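Long-range contacts in arsenite methyltransferase (Chlamydomonas reinhardtii, PDB 5EVJ), which transfers methyl groups from S-adenosylmethionine to trivalent arsenic, probably starting from its glutathione complex and yielding mono-, di- and trimethylated products: residues 74-78 and 96-101; 112-118 and 144-150; 227-231 and 270-274. The protein carries 15 engineered substitutions. One frame throughout, in Å; residues are numbered along the deposited sequence.

Contact 1 (74-78 and 96-101); sequences CGNPI and RDAYVA. Engineered in segment 96-101: Ala-98 (natural residue Cys).
This is a buried loop-on-helix contact: residues 74-78, irregular in backbone and following helix 65-69, lie along the first turns of helix 96-104, which comes after the first strand, 86-90, and a glycine-rich turn consistent with the cofactor-binding loop of Rossmann-type (class I) methyltransferases. The closest CA pairs are Asn-76 with Asp-97 (7.1 Å) and Ile-78 with Ala-101 (6.3 Å), so two residues of loop span four residues, about one turn, of the helix, and 283 Å² is buried. Gly-75 adopts phi/psi 157/-168, where a CB would jam against the carbonyl O of Cys-74. One direct hydrogen bond joins the segments, from Arg-96 NH1 to Gly-75 O (3.0 Å, 141°). The same NH1 also makes a salt bridge to Asp-97 OD1 (3.1 Å), and the CA-to-CB bonds of both residues point toward the loop. Water 1 donates to Asn-76 OD1 (2.7 Å) and to Asp-97 OD1 (2.5 Å), bridging these two oxygens. Farther along the helix, Ile-78 (chi1 m, chi2 p) packs CD1 on Val-100 CG1 at 3.7 Å and CG1 on Ala-101 CB at 4.2 Å. Strand 163-169 borders the contact: Asn-169 ND2 donates to Gly-75 O and Asp-97 OD2, Ile-167 touches Ile-78, and Cys-74 is disulfide-bonded to Cys-170. From helix 54-61, Leu-60 touches Arg-96 and Val-100, while the engineered Ala-98 turns its CB away from the loop and touches Phe-145 of strand 143-147.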
# COMPACT_ATOMS: atom_id res chain seq x y z
N CYS A 74 6.08 -10.36 1.95
CA CYS A 74 5.93 -10.03 3.38
C CYS A 74 4.56 -9.47 3.71
O CYS A 74 4.44 -8.53 4.50
CB CYS A 74 7.03 -9.07 3.87
SG CYS A 74 7.32 -7.51 2.98
N GLY A 75 3.51 -10.04 3.14
CA GLY A 75 2.21 -9.51 3.44
C GLY A 75 1.12 -9.77 2.43
O GLY A 75 1.26 -10.60 1.53
N ASN A 76 0.02 -9.05 2.64
CA ASN A 76 -1.17 -9.18 1.83
C ASN A 76 -1.75 -7.79 1.71
O ASN A 76 -2.85 -7.54 2.23
CB ASN A 76 -2.17 -10.14 2.48
CG ASN A 76 -1.85 -11.61 2.19
OD1 ASN A 76 -1.77 -12.03 1.02
ND2 ASN A 76 -1.69 -12.39 3.23
N PRO A 77 -1.03 -6.89 1.01
CA PRO A 77 -1.31 -5.49 0.85
C PRO A 77 -2.45 -5.14 -0.14
O PRO A 77 -2.30 -4.19 -0.87
CB PRO A 77 -0.01 -4.96 0.22
CG PRO A 77 0.35 -6.04 -0.74
CD PRO A 77 0.02 -7.31 0.05
N ILE A 78 -3.57 -5.84 -0.17
CA ILE A 78 -4.73 -5.34 -0.95
C ILE A 78 -5.68 -4.67 0.03
O ILE A 78 -6.08 -5.32 0.96
CB ILE A 78 -5.52 -6.47 -1.71
CG1 ILE A 78 -4.63 -7.22 -2.73
CG2 ILE A 78 -6.74 -5.90 -2.44
CD1 ILE A 78 -3.81 -8.36 -2.12
N ARG A 96 0.13 -13.65 -7.44
CA ARG A 96 -0.69 -13.88 -6.24
C ARG A 96 -1.50 -12.59 -5.93
O ARG A 96 -2.73 -12.61 -5.98
CB ARG A 96 0.24 -14.30 -5.04
CG ARG A 96 -0.35 -15.07 -3.83
CD ARG A 96 -0.30 -14.30 -2.52
NE ARG A 96 0.76 -14.71 -1.59
CZ ARG A 96 1.40 -13.90 -0.74
NH1 ARG A 96 1.13 -12.60 -0.69
NH2 ARG A 96 2.34 -14.40 0.06
N ASP A 97 -0.82 -11.47 -5.70
CA ASP A 97 -1.50 -10.24 -5.20
C ASP A 97 -2.41 -9.66 -6.30
O ASP A 97 -3.48 -9.14 -6.01
CB ASP A 97 -0.50 -9.16 -4.61
CG ASP A 97 0.17 -9.61 -3.27
OD1 ASP A 97 -0.33 -10.57 -2.60
OD2 ASP A 97 1.19 -9.01 -2.87
N ALA A 98 -1.99 -9.77 -7.54
CA ALA A 98 -2.83 -9.26 -8.64
C ALA A 98 -4.08 -10.12 -8.79
O ALA A 98 -5.17 -9.60 -9.09
CB ALA A 98 -2.03 -9.21 -9.93
N TYR A 99 -3.96 -11.42 -8.50
CA TYR A 99 -5.12 -12.31 -8.63
C TYR A 99 -6.10 -12.00 -7.54
O TYR A 99 -7.29 -11.89 -7.76
CB TYR A 99 -4.69 -13.77 -8.53
CG TYR A 99 -4.26 -14.37 -9.87
CD1 TYR A 99 -3.39 -13.68 -10.73
CD2 TYR A 99 -4.71 -15.64 -10.29
CE1 TYR A 99 -2.98 -14.21 -11.95
CE2 TYR A 99 -4.27 -16.19 -11.53
CZ TYR A 99 -3.43 -15.46 -12.36
OH TYR A 99 -3.00 -15.96 -13.57
N VAL A 100 -5.59 -11.75 -6.34
CA VAL A 100 -6.45 -11.39 -5.26
C VAL A 100 -7.13 -10.07 -5.56
O VAL A 100 -8.32 -9.90 -5.32
CB VAL A 100 -5.66 -11.28 -3.96
CG1 VAL A 100 -6.56 -10.69 -2.87
CG2 VAL A 100 -5.11 -12.66 -3.63
N ALA A 101 -6.36 -9.10 -6.05
CA ALA A 101 -6.99 -7.79 -6.33
C ALA A 101 -8.08 -7.90 -7.44
O ALA A 101 -9.18 -7.29 -7.36
CB ALA A 101 -5.91 -6.82 -6.73
O HOH W 1 -2.35 -11.60 -1.63

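Contact 2 (112-118 and 144-150); sequences TGVDMTP and TFIQGEI
Gly-113 leaves room beside an aromatic ring in mid-strand: Phe-145 (chi1 m) brings CD1 to 4.0 Å from Gly-113 CA, and an ideal CB on the glycine would clash with CD1 at 2.8 Å. The two strands, 112-115 and 144-147, are parallel neighbours, their axes 4.7 Å apart at closest and at 23° to each other. Thr-112 pairs with Thr-144, Gly-113 with Phe-145, Val-114 with Ile-146 and Asp-115 with Gln-147, at CA-CA spacings of 4.6 to 5.2 Å. Four backbone hydrogen bonds set this register: Gly-113 N to Thr-144 O (2.8 Å), Ile-146 N to Gly-113 O (2.7 Å), Asp-115 N to Ile-146 O (3.1 Å) and Gly-148 N to Asp-115 O (2.7 Å). These are the second and third strands of the Rossmann-type sheet of class I methyltransferases, in which an acidic residue ending the second strand commonly holds the cofactor ribose. Asp-115, ending strand 110-115, corresponds to that residue, consistent with such a role; its OD2 accepts from Gly-93 N, and its OD1 from Thr-117 N (2.9 Å), forming an Asx turn that leads into helix 118-126. On the face carrying Thr-112, Val-114 and Ile-146, Val-114 (chi1 t) sets CG2 4.1 Å from Ile-146 CG1 and CG1 4.3 Å from Ile-150 CG2, with Leu-158 touching both Val-114 and Ile-146. The opposite face holds Phe-145, whose ring packs against Ala-124 and Ile-125 of helix 118-126.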
# COMPACT_ATOMS: atom_id res chain seq x y z
N THR A 112 -3.42 -4.04 -13.28
CA THR A 112 -2.25 -4.10 -14.07
C THR A 112 -1.06 -4.57 -13.18
O THR A 112 -0.83 -4.06 -12.08
CB THR A 112 -1.95 -2.74 -14.69
OG1 THR A 112 -3.04 -2.35 -15.55
CG2 THR A 112 -0.64 -2.75 -15.49
N GLY A 113 -0.31 -5.55 -13.66
CA GLY A 113 0.87 -6.04 -12.94
C GLY A 113 2.12 -5.77 -13.79
O GLY A 113 2.12 -5.99 -15.02
N VAL A 114 3.16 -5.25 -13.15
CA VAL A 114 4.42 -4.95 -13.80
C VAL A 114 5.44 -5.82 -13.16
O VAL A 114 5.59 -5.78 -11.96
CB VAL A 114 4.87 -3.51 -13.57
CG1 VAL A 114 6.24 -3.29 -14.18
CG2 VAL A 114 3.91 -2.54 -14.21
N ASP A 115 6.11 -6.67 -13.93
CA ASP A 115 7.30 -7.33 -13.38
C ASP A 115 8.54 -7.29 -14.25
O ASP A 115 8.47 -6.93 -15.43
CB ASP A 115 7.03 -8.73 -12.86
CG ASP A 115 8.08 -9.16 -11.77
OD1 ASP A 115 9.16 -9.66 -12.16
OD2 ASP A 115 7.84 -9.01 -10.55
N MET A 116 9.68 -7.59 -13.63
CA MET A 116 10.97 -7.42 -14.27
C MET A 116 11.34 -8.69 -15.04
O MET A 116 12.01 -8.62 -16.09
CB MET A 116 12.04 -7.07 -13.23
CG MET A 116 13.38 -6.62 -13.82
SD MET A 116 14.85 -6.97 -12.81
CE MET A 116 15.15 -8.74 -13.00
N THR A 117 10.85 -9.83 -14.54
CA THR A 117 11.20 -11.21 -14.99
C THR A 117 10.16 -11.95 -15.88
O THR A 117 9.09 -12.32 -15.38
CB THR A 117 11.54 -12.04 -13.75
OG1 THR A 117 12.43 -11.26 -12.96
CG2 THR A 117 12.25 -13.35 -14.09
N PRO A 118 10.49 -12.21 -17.18
CA PRO A 118 9.62 -12.95 -18.16
C PRO A 118 9.08 -14.34 -17.68
O PRO A 118 7.93 -14.69 -17.92
CB PRO A 118 10.55 -13.11 -19.38
CG PRO A 118 11.96 -12.94 -18.82
CD PRO A 118 11.81 -11.88 -17.77
N THR A 144 -3.92 -7.42 -16.72
CA THR A 144 -2.99 -7.11 -17.75
C THR A 144 -1.67 -7.20 -17.01
O THR A 144 -1.46 -6.54 -15.98
CB THR A 144 -3.16 -5.66 -18.28
OG1 THR A 144 -4.53 -5.41 -18.66
CG2 THR A 144 -2.22 -5.36 -19.49
N PHE A 145 -0.80 -8.08 -17.49
CA PHE A 145 0.54 -8.15 -16.98
C PHE A 145 1.49 -7.61 -18.00
O PHE A 145 1.42 -8.01 -19.12
CB PHE A 145 0.84 -9.59 -16.68
CG PHE A 145 0.01 -10.13 -15.57
CD1 PHE A 145 0.29 -9.76 -14.23
CD2 PHE A 145 -1.07 -10.93 -15.84
CE1 PHE A 145 -0.51 -10.22 -13.20
CE2 PHE A 145 -1.87 -11.41 -14.82
CZ PHE A 145 -1.58 -11.08 -13.49
N ILE A 146 2.35 -6.67 -17.63
CA ILE A 146 3.35 -6.20 -18.58
C ILE A 146 4.74 -6.29 -17.99
O ILE A 146 4.91 -6.31 -16.77
CB ILE A 146 3.05 -4.77 -19.10
CG1 ILE A 146 3.21 -3.73 -18.02
CG2 ILE A 146 1.62 -4.68 -19.64
CD1 ILE A 146 2.25 -2.58 -18.23
N GLN A 147 5.72 -6.32 -18.88
CA GLN A 147 7.10 -6.45 -18.52
C GLN A 147 7.73 -5.09 -18.35
O GLN A 147 7.68 -4.26 -19.26
CB GLN A 147 7.85 -7.24 -19.61
CG GLN A 147 9.36 -7.33 -19.42
CD GLN A 147 9.87 -8.78 -19.45
OE1 GLN A 147 10.59 -9.20 -18.55
NE2 GLN A 147 9.49 -9.56 -20.49
N GLY A 148 8.43 -4.89 -17.24
CA GLY A 148 8.92 -3.53 -16.99
C GLY A 148 9.78 -3.36 -15.79
O GLY A 148 9.97 -4.28 -15.02
N GLU A 149 10.32 -2.17 -15.63
CA GLU A 149 10.97 -1.82 -14.40
C GLU A 149 10.11 -0.91 -13.55
O GLU A 149 9.70 0.19 -13.98
CB GLU A 149 12.26 -1.12 -14.67
CG GLU A 149 13.37 -2.02 -15.20
CD GLU A 149 14.49 -1.17 -15.78
OE1 GLU A 149 14.21 -0.35 -16.71
OE2 GLU A 149 15.63 -1.28 -15.29
N ILE A 150 9.91 -1.33 -12.31
CA ILE A 150 9.10 -0.52 -11.40
C ILE A 150 9.55 0.91 -11.29
O ILE A 150 8.69 1.76 -11.04
CB ILE A 150 8.77 -1.20 -10.08
CG1 ILE A 150 10.04 -1.51 -9.28
CG2 ILE A 150 7.92 -2.47 -10.31
CD1 ILE A 150 9.66 -2.20 -7.99

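Contact 3 (227-231 and 270-274)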
# COMPACT_ATOMS: atom_id res chain seq x y z
N ASN A 227 12.89 3.45 9.16
CA ASN A 227 11.56 3.90 8.79
C ASN A 227 11.42 5.42 8.63
O ASN A 227 10.66 5.86 7.75
CB ASN A 227 10.45 3.31 9.68
CG ASN A 227 10.34 3.98 11.01
OD1 ASN A 227 9.25 4.30 11.46
ND2 ASN A 227 11.44 4.20 11.65
N ASN A 228 12.11 6.23 9.45
CA ASN A 228 11.84 7.66 9.38
C ASN A 228 12.55 8.19 8.13
O ASN A 228 12.19 9.22 7.62
CB ASN A 228 12.31 8.44 10.62
CG ASN A 228 11.36 8.28 11.80
OD1 ASN A 228 10.17 8.37 11.62
ND2 ASN A 228 11.91 8.07 13.05
N ASP A 229 13.58 7.52 7.64
CA ASP A 229 14.21 7.99 6.40
C ASP A 229 13.28 7.68 5.22
O ASP A 229 13.22 8.41 4.28
CB ASP A 229 15.62 7.38 6.15
CG ASP A 229 16.68 7.97 7.03
OD1 ASP A 229 16.50 9.11 7.56
OD2 ASP A 229 17.72 7.30 7.17
N PHE A 230 12.55 6.57 5.28
CA PHE A 230 11.60 6.29 4.25
C PHE A 230 10.53 7.37 4.20
O PHE A 230 10.16 7.89 3.10
CB PHE A 230 10.98 4.90 4.41
CG PHE A 230 9.69 4.77 3.66
CD1 PHE A 230 9.71 4.59 2.26
CD2 PHE A 230 8.47 4.99 4.31
CE1 PHE A 230 8.50 4.56 1.57
CE2 PHE A 230 7.25 4.94 3.61
CZ PHE A 230 7.29 4.75 2.25
N ILE A 231 10.03 7.71 5.37
CA ILE A 231 8.97 8.73 5.48
C ILE A 231 9.42 10.04 4.80
O ILE A 231 8.66 10.66 4.02
CB ILE A 231 8.49 8.96 6.98
CG1 ILE A 231 7.78 7.67 7.52
CG2 ILE A 231 7.58 10.23 7.12
CD1 ILE A 231 7.32 7.72 9.00
N THR A 270 3.05 -2.00 6.63
CA THR A 270 2.15 -1.69 5.54
C THR A 270 1.86 -0.22 5.72
O THR A 270 1.30 0.21 6.74
CB THR A 270 0.80 -2.51 5.55
OG1 THR A 270 1.05 -3.90 5.37
CG2 THR A 270 -0.09 -2.08 4.36
N TYR A 271 2.20 0.52 4.69
CA TYR A 271 2.06 1.96 4.67
C TYR A 271 0.94 2.38 3.75
O TYR A 271 0.70 1.71 2.71
CB TYR A 271 3.39 2.63 4.13
CG TYR A 271 4.36 2.91 5.26
CD1 TYR A 271 4.05 3.84 6.26
CD2 TYR A 271 5.60 2.27 5.31
CE1 TYR A 271 4.96 4.12 7.29
CE2 TYR A 271 6.52 2.52 6.30
CZ TYR A 271 6.18 3.42 7.32
OH TYR A 271 7.09 3.61 8.33
N ARG A 272 0.36 3.53 4.08
CA ARG A 272 -0.68 4.15 3.32
C ARG A 272 -0.24 5.53 2.86
O ARG A 272 -0.00 6.43 3.68
CB ARG A 272 -1.95 4.22 4.12
CG ARG A 272 -2.35 2.83 4.65
CD ARG A 272 -3.81 2.88 5.10
NE ARG A 272 -4.77 2.86 3.98
CZ ARG A 272 -6.04 2.43 4.04
NH1 ARG A 272 -6.57 2.04 5.18
NH2 ARG A 272 -6.81 2.38 2.92
N LEU A 273 -0.17 5.70 1.53
CA LEU A 273 0.35 6.91 0.95
C LEU A 273 -0.74 7.50 0.04
O LEU A 273 -0.85 7.14 -1.17
CB LEU A 273 1.59 6.59 0.18
CG LEU A 273 2.98 6.65 0.82
CD1 LEU A 273 3.03 6.23 2.28
CD2 LEU A 273 3.98 5.85 -0.03
N PHE A 274 -1.51 8.43 0.61
CA PHE A 274 -2.62 8.98 -0.10
C PHE A 274 -2.19 10.13 -0.86
O PHE A 274 -1.31 10.92 -0.38
CB PHE A 274 -3.70 9.46 0.86
CG PHE A 274 -4.52 8.35 1.39
CD1 PHE A 274 -5.69 7.94 0.70
CD2 PHE A 274 -4.14 7.66 2.54
CE1 PHE A 274 -6.47 6.88 1.18
CE2 PHE A 274 -4.91 6.63 3.03
CZ PHE A 274 -6.10 6.22 2.37
O HOH W 2 6.51 4.36 10.74
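Helix 227-231 and strand 270-274 run nearly codirectionally, their N-to-C axes 18° apart, but at a closest approach of 12.2 Å, so side chains must span the gap. The nearest CA pair, Ile-231 and Tyr-271, is 9.7 Å apart. Phe-230 (chi1 t) and Tyr-271 (chi1 m) supply most of the 202 Å² buried. Their rings meet obliquely, centroids 4.9 Å apart and planes at 34°, with Phe-230 CE2 over a face of the tyrosine ring, 3.6 Å from Tyr-271 CD2. Leu-273 CD2 lies at the edge of the Phe-230 ring, 4.2 Å from Phe-230 CZ. The polar link is indirect: water 2 donates to Asn-227 OD1 (2.8 Å) and accepts from Tyr-271 OH (2.6 Å). Tyr-201 of strand 193-202 extends the aromatic cluster, meeting Phe-230 and standing edge-to-face with Tyr-271. Strand 266-274, the inserted antiparallel strand characteristic of class I methyltransferases, lies between strands 193-202 and 243-249, and helix 227-237 packs on one face of it.

Overall arrangement
Along the chain the three contacts come in series; none encloses or crosses another. Contact 1 closes a loop of 17 intervening residues containing strand 86-90, contact 2 one of 25 residues holding the rest of helix 118-126 and all of helix 128-135, and contact 3 one of 38 residues that includes strand 243-249 and helix 256-261. Contacts 1 and 2 meet directly: Phe-145 CE1 lies 3.8 Å from Ala-98 CB, and Phe-145 CZ 3.8 Å from Tyr-99 CE1, tying helix 96-104 to the outermost strand 143-147. Contact 3 reaches the same seven-stranded sheet near its other end, its centre about 19 Å from that of contact 1 and about 23 Å from that of contact 2.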